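Local atomic coordinates of G protein alpha subunit (PDB entry 4FID), a protein that binds guanine nucleotides as the alpha subunit of a heterotrimeric G protein and probably relays signals from membrane receptors as a GTPase switch. Residues G31-Q36 and P136-L141; K42-S47 and I142-K147. All coordinates share one frame; numbering follows the deposited sequence.

Contact 1. Residues G31-Q36 and P136-L141; sequences GGFPEQ and PTEEDL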
loop_
_atom_site.group_PDB
_atom_site.type_symbol
_atom_site.label_atom_id
_atom_site.label_comp_id
_atom_site.label_asym_id
_atom_site.label_seq_id
_atom_site.Cartn_x
_atom_site.Cartn_y
_atom_site.Cartn_z
ATOM N N GLY A 31 10.704 -12.207 12.317
ATOM C CA GLY A 31 10.775 -13.613 11.964
ATOM C C GLY A 31 9.784 -14.051 10.895
ATOM O O GLY A 31 9.459 -15.233 10.760
ATOM N N GLY A 32 9.291 -13.101 10.121
ATOM C CA GLY A 32 8.252 -13.436 9.173
ATOM C C GLY A 32 7.015 -13.937 9.885
ATOM O O GLY A 32 6.815 -13.691 11.076
ATOM N N PHE A 33 6.174 -14.635 9.142
ATOM C CA PHE A 33 4.921 -15.138 9.666
ATOM C C PHE A 33 4.905 -16.651 9.612
ATOM O O PHE A 33 5.133 -17.247 8.561
ATOM C CB PHE A 33 3.746 -14.562 8.882
ATOM C CG PHE A 33 3.653 -13.066 8.965
ATOM C CD1 PHE A 33 4.456 -12.255 8.158
ATOM C CD2 PHE A 33 2.776 -12.461 9.861
ATOM C CE1 PHE A 33 4.378 -10.877 8.243
ATOM C CE2 PHE A 33 2.691 -11.079 9.945
ATOM C CZ PHE A 33 3.494 -10.289 9.134
ATOM N N PRO A 34 4.669 -17.277 10.769
ATOM C CA PRO A 34 4.577 -18.733 10.892
ATOM C C PRO A 34 3.302 -19.277 10.269
ATOM O O PRO A 34 2.306 -18.569 10.130
ATOM C CB PRO A 34 4.579 -18.963 12.402
ATOM C CG PRO A 34 4.159 -17.663 12.999
ATOM C CD PRO A 34 4.671 -16.602 12.076
ATOM N N GLU A 35 3.348 -20.545 9.902
ATOM C CA GLU A 35 2.251 -21.164 9.189
ATOM C C GLU A 35 0.878 -20.891 9.789
ATOM O O GLU A 35 -0.071 -20.655 9.048
ATOM C CB GLU A 35 2.476 -22.672 9.048
ATOM C CG GLU A 35 1.404 -23.369 8.219
ATOM C CD GLU A 35 1.615 -24.869 8.113
ATOM O OE1 GLU A 35 2.614 -25.381 8.670
ATOM O OE2 GLU A 35 0.775 -25.537 7.472
ATOM N N GLN A 36 0.744 -20.934 11.112
ATOM C CA GLN A 36 -0.596 -20.775 11.690
ATOM C C GLN A 36 -1.125 -19.347 11.581
ATOM O O GLN A 36 -2.330 -19.149 11.444
ATOM C CB GLN A 36 -0.714 -21.312 13.127
ATOM C CG GLN A 36 0.232 -20.689 14.122
ATOM C CD GLN A 36 1.505 -21.500 14.281
ATOM O OE1 GLN A 36 1.486 -22.732 14.192
ATOM N NE2 GLN A 36 2.618 -20.812 14.523
ATOM N N PRO A 136 -1.654 -19.933 2.575
ATOM C CA PRO A 136 -1.041 -18.707 2.050
ATOM C C PRO A 136 0.437 -18.612 2.384
ATOM O O PRO A 136 0.857 -19.020 3.460
ATOM C CB PRO A 136 -1.821 -17.594 2.763
ATOM C CG PRO A 136 -3.154 -18.180 3.006
ATOM C CD PRO A 136 -2.874 -19.638 3.343
ATOM N N THR A 137 1.212 -18.075 1.451
ATOM C CA THR A 137 2.624 -17.813 1.671
ATOM C C THR A 137 2.821 -16.362 2.135
ATOM O O THR A 137 1.904 -15.543 2.058
ATOM C CB THR A 137 3.389 -17.987 0.364
ATOM O OG1 THR A 137 3.067 -16.897 -0.524
ATOM C CG2 THR A 137 3.035 -19.285 -0.291
ATOM N N GLU A 138 4.016 -16.033 2.610
ATOM C CA GLU A 138 4.310 -14.656 3.011
ATOM C C GLU A 138 4.117 -13.702 1.855
ATOM O O GLU A 138 3.735 -12.540 2.057
ATOM C CB GLU A 138 5.713 -14.529 3.577
ATOM C CG GLU A 138 5.887 -15.263 4.914
ATOM C CD GLU A 138 7.266 -15.078 5.516
ATOM O OE1 GLU A 138 7.373 -15.007 6.754
ATOM O OE2 GLU A 138 8.250 -14.997 4.750
ATOM N N GLU A 139 4.331 -14.188 0.632
ATOM C CA GLU A 139 4.187 -13.311 -0.526
ATOM C C GLU A 139 2.687 -12.995 -0.758
ATOM O O GLU A 139 2.313 -11.858 -1.052
ATOM C CB GLU A 139 4.901 -13.902 -1.750
ATOM C CG GLU A 139 5.178 -12.937 -2.897
ATOM C CD GLU A 139 6.127 -11.811 -2.503
ATOM O OE1 GLU A 139 7.175 -12.104 -1.886
ATOM O OE2 GLU A 139 5.828 -10.630 -2.805
ATOM N N ASP A 140 1.826 -13.987 -0.586
ATOM C CA ASP A 140 0.390 -13.739 -0.636
ATOM C C ASP A 140 -0.004 -12.662 0.370
ATOM O O ASP A 140 -0.773 -11.769 0.054
ATOM C CB ASP A 140 -0.404 -15.035 -0.375
ATOM C CG ASP A 140 -0.149 -16.105 -1.443
ATOM O OD1 ASP A 140 0.336 -15.722 -2.531
ATOM O OD2 ASP A 140 -0.421 -17.314 -1.203
ATOM N N LEU A 141 0.520 -12.742 1.589
ATOM C CA LEU A 141 0.148 -11.776 2.621
ATOM C C LEU A 141 0.594 -10.362 2.254
ATOM O O LEU A 141 -0.078 -9.387 2.622
ATOM C CB LEU A 141 0.739 -12.154 3.980
ATOM C CG LEU A 141 -0.077 -12.940 5.008
ATOM C CD1 LEU A 141 -0.757 -14.162 4.384
ATOM C CD2 LEU A 141 0.814 -13.345 6.206
#
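At the hinge between the Ras-like and all-helical domains of this G-alpha fold, F33 and G32 meet E138 and L141, so that the linker leaving helix 18-28 is tied to the first turn of helix 138-143. One hydrogen bond carries the polar part: the backbone N of F33 gives its proton to E138 OE1 over 2.7 Å, at an N-H...O angle of 160°. The oxygen takes it on the anti lone pair, the one turned away from its partner OE2. E138 gets there with an extended chain beyond CG, and the same oxygen lies against G32 CA. G32 has a positive phi of 62°, well suited to glycine, which lets the chain turn here.

L141 CD2 sits over one face of the F33 ring, offset toward the rim, 4.0 Å from F33 CG, the two side chains crossing at an angle. K23, K26 and I27 of helix 18-28 also touch this ring. At the start of helix 138-143, T137 and D140 form a capping box: T137 OG1 accepts from D140 N at 3.2 Å. D140 OD2 has a salt bridge to R128 and a hydrogen bond with Y134, and T137 N in turn donates to it from above the carboxylate plane, 53° out of it.

Contact 2. Residues K42-S47 and I142-K147; sequences KSSICS and IHNRTK. With GDP (guanosine-5'-diphosphate), chain C.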
loop_
_atom_site.group_PDB
_atom_site.type_symbol
_atom_site.label_atom_id
_atom_site.label_comp_id
_atom_site.label_asym_id
_atom_site.label_seq_id
_atom_site.Cartn_x
_atom_site.Cartn_y
_atom_site.Cartn_z
ATOM N N LYS A 42 -6.542 -17.278 4.690
ATOM C CA LYS A 42 -7.024 -18.100 3.587
ATOM C C LYS A 42 -8.375 -17.634 3.056
ATOM O O LYS A 42 -8.593 -17.614 1.844
ATOM C CB LYS A 42 -7.077 -19.594 3.986
ATOM C CG LYS A 42 -7.525 -20.543 2.876
ATOM C CD LYS A 42 -7.598 -22.011 3.342
ATOM C CE LYS A 42 -8.187 -22.935 2.242
ATOM N NZ LYS A 42 -8.103 -24.406 2.543
ATOM N N SER A 43 -9.292 -17.266 3.942
ATOM C CA SER A 43 -10.656 -16.973 3.492
ATOM C C SER A 43 -10.763 -15.664 2.756
ATOM O O SER A 43 -11.463 -15.570 1.754
ATOM C CB SER A 43 -11.663 -17.022 4.634
ATOM O OG SER A 43 -12.109 -18.356 4.809
ATOM N N SER A 44 -10.056 -14.653 3.237
ATOM C CA SER A 44 -10.166 -13.358 2.601
ATOM C C SER A 44 -9.443 -13.398 1.265
ATOM O O SER A 44 -9.900 -12.797 0.291
ATOM C CB SER A 44 -9.645 -12.233 3.495
ATOM O OG SER A 44 -8.247 -12.147 3.415
ATOM N N ILE A 45 -8.334 -14.123 1.198
ATOM C CA ILE A 45 -7.643 -14.271 -0.079
ATOM C C ILE A 45 -8.514 -15.027 -1.077
ATOM O O ILE A 45 -8.688 -14.594 -2.225
ATOM C CB ILE A 45 -6.300 -14.976 0.071
ATOM C CG1 ILE A 45 -5.336 -14.081 0.856
ATOM C CG2 ILE A 45 -5.743 -15.333 -1.311
ATOM C CD1 ILE A 45 -4.067 -14.797 1.273
ATOM N N CYS A 46 -9.091 -16.135 -0.633
ATOM C CA CYS A 46 -9.969 -16.894 -1.511
ATOM C C CYS A 46 -11.190 -16.071 -1.939
ATOM O O CYS A 46 -11.598 -16.103 -3.094
ATOM C CB CYS A 46 -10.358 -18.237 -0.878
ATOM S SG CYS A 46 -8.942 -19.389 -0.752
ATOM N N SER A 47 -11.748 -15.313 -1.007
ATOM C CA SER A 47 -12.855 -14.413 -1.300
ATOM C C SER A 47 -12.489 -13.316 -2.325
ATOM O O SER A 47 -13.240 -13.061 -3.283
ATOM C CB SER A 47 -13.354 -13.780 0.003
ATOM O OG SER A 47 -14.457 -12.934 -0.240
ATOM N N ILE A 142 1.731 -10.252 1.557
ATOM C CA ILE A 142 2.224 -8.963 1.092
ATOM C C ILE A 142 1.237 -8.343 0.114
ATOM O O ILE A 142 0.947 -7.144 0.183
ATOM C CB ILE A 142 3.591 -9.083 0.366
ATOM C CG1 ILE A 142 4.724 -9.403 1.355
ATOM C CG2 ILE A 142 3.879 -7.810 -0.490
ATOM C CD1 ILE A 142 4.849 -8.400 2.448
ATOM N N HIS A 143 0.708 -9.169 -0.788
ATOM C CA HIS A 143 -0.118 -8.660 -1.883
ATOM C C HIS A 143 -1.595 -8.572 -1.565
ATOM O O HIS A 143 -2.350 -7.902 -2.272
ATOM C CB HIS A 143 0.058 -9.508 -3.138
ATOM C CG HIS A 143 1.358 -9.288 -3.824
ATOM N ND1 HIS A 143 2.499 -9.996 -3.504
ATOM C CD2 HIS A 143 1.703 -8.443 -4.822
ATOM C CE1 HIS A 143 3.495 -9.590 -4.275
ATOM N NE2 HIS A 143 3.036 -8.652 -5.084
ATOM N N ASN A 144 -2.029 -9.254 -0.524
ATOM C CA ASN A 144 -3.452 -9.258 -0.255
ATOM C C ASN A 144 -3.916 -8.035 0.502
ATOM O O ASN A 144 -3.207 -7.494 1.344
ATOM C CB ASN A 144 -3.894 -10.512 0.468
ATOM C CG ASN A 144 -5.388 -10.692 0.414
ATOM O OD1 ASN A 144 -5.963 -10.682 -0.674
ATOM N ND2 ASN A 144 -6.037 -10.842 1.586
ATOM N N ARG A 145 -5.131 -7.608 0.195
ATOM C CA ARG A 145 -5.727 -6.479 0.879
ATOM C C ARG A 145 -6.299 -6.893 2.237
ATOM O O ARG A 145 -7.131 -7.800 2.316
ATOM C CB ARG A 145 -6.801 -5.862 -0.020
ATOM C CG ARG A 145 -6.333 -5.715 -1.467
ATOM C CD ARG A 145 -6.886 -4.460 -2.127
ATOM N NE ARG A 145 -5.924 -3.358 -2.202
ATOM C CZ ARG A 145 -6.250 -2.112 -2.537
ATOM N NH1 ARG A 145 -7.512 -1.811 -2.823
ATOM N NH2 ARG A 145 -5.322 -1.161 -2.579
ATOM N N THR A 146 -5.828 -6.253 3.305
ATOM C CA THR A 146 -6.469 -6.394 4.616
ATOM C C THR A 146 -6.707 -5.034 5.259
ATOM O O THR A 146 -5.975 -4.078 4.996
ATOM C CB THR A 146 -5.658 -7.270 5.609
ATOM O OG1 THR A 146 -4.302 -6.813 5.658
ATOM C CG2 THR A 146 -5.696 -8.730 5.203
ATOM N N LYS A 147 -7.738 -4.960 6.098
ATOM C CA LYS A 147 -8.023 -3.758 6.872
ATOM C C LYS A 147 -7.388 -3.851 8.251
ATOM O O LYS A 147 -7.888 -4.573 9.111
ATOM C CB LYS A 147 -9.530 -3.589 7.048
ATOM C CG LYS A 147 -10.304 -3.419 5.764
ATOM C CD LYS A 147 -11.796 -3.399 6.050
ATOM C CE LYS A 147 -12.611 -3.347 4.770
ATOM N NZ LYS A 147 -14.060 -3.548 5.042
HETATM P PB GDP C . -3.126 0.434 4.996
HETATM O O1B GDP C . -3.470 -0.720 5.904
HETATM O O2B GDP C . -4.296 1.388 4.945
HETATM O O3B GDP C . -1.922 1.128 5.583
HETATM O O3A GDP C . -2.800 -0.048 3.475
HETATM P PA GDP C . -2.496 -1.586 3.036
HETATM O O1A GDP C . -1.093 -2.008 3.418
HETATM O O2A GDP C . -3.514 -2.545 3.628
HETATM O "O5'" GDP C . -2.678 -1.568 1.426
HETATM C "C5'" GDP C . -3.633 -2.431 0.801
HETATM C "C4'" GDP C . -3.193 -2.891 -0.596
HETATM O "O4'" GDP C . -2.202 -2.030 -1.175
HETATM C "C3'" GDP C . -2.616 -4.307 -0.595
HETATM O "O3'" GDP C . -3.352 -5.131 -1.523
HETATM C "C2'" GDP C . -1.163 -4.139 -1.018
HETATM O "O2'" GDP C . -0.697 -5.271 -1.775
HETATM C "C1'" GDP C . -1.194 -2.826 -1.806
HETATM N N9 GDP C . 0.129 -2.136 -1.852
HETATM C C8 GDP C . 0.783 -1.513 -0.847
HETATM N N7 GDP C . 1.967 -0.995 -1.275
HETATM C C5 GDP C . 2.085 -1.283 -2.585
HETATM C C6 GDP C . 3.082 -1.048 -3.661
HETATM O O6 GDP C . 4.137 -0.425 -3.441
HETATM N N1 GDP C . 2.828 -1.527 -4.884
HETATM C C2 GDP C . 1.693 -2.197 -5.167
HETATM N N2 GDP C . 1.499 -2.638 -6.430
HETATM N N3 GDP C . 0.733 -2.450 -4.240
HETATM C C4 GDP C . 0.872 -2.028 -2.959
#
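The linker that returns from the helical domain to the Ras-like domain passes between helix 42-62 and GDP, and N144 faces the helix while R145 reaches for the nucleotide. Van der Waals packing comes first. The amide group of N144 lies against the aliphatic CG1 of I45 on the helix, with I45 CG1 3.4 Å from N144 CG; the two side chains cross at a slant, and L122 touches both.

The polar contact between the segments is slight: N144 ND2 gives a weak hydrogen bond to S44 OG, 3.2 Å long and bent to 123°. The amide's other end has the stronger partner on the same helix, since N144 OD1 accepts from N48 ND2. With CG anti to the backbone N (chi1 -165°), the amide extends toward the helix, where the bond to S44 adds a weak second hold to that of N48.

Ligand contacts fall on the other side of the linker. R145 NE donates to GDP O3' at 3.2 Å, at an angle of 148°, and bends at chi2 and chi3 bring its guanidinium to the ribose, with O4' near the edge in its plane. Weak, long ion pairs link R145 to E15 and D117. The chemistry is consistent with a linker held between the helical domain, through the N144 amide, and the ribose, through the R145 NE bond to O3'.

Overall arrangement
Both contacts use the element running from helix 138-143 into the linker after it, and they follow one another along it: contact 1 takes its start, contact 2 its end. Their centres lie about 12 Å apart, and they touch where P136 and D140 pack on I45. Contact 1 is partly buried and lies farther from the centre of the chain, and its main bond is a carboxylate, probably charged, taking a backbone N-H. Contact 2 is buried and nearer the centre; a neutral amide does the work there and the segment also meets GDP. Contact 1 ties the linker after helix 18-28 to helix 138-143; contact 2 sets the linker after that helix against helix 42-62.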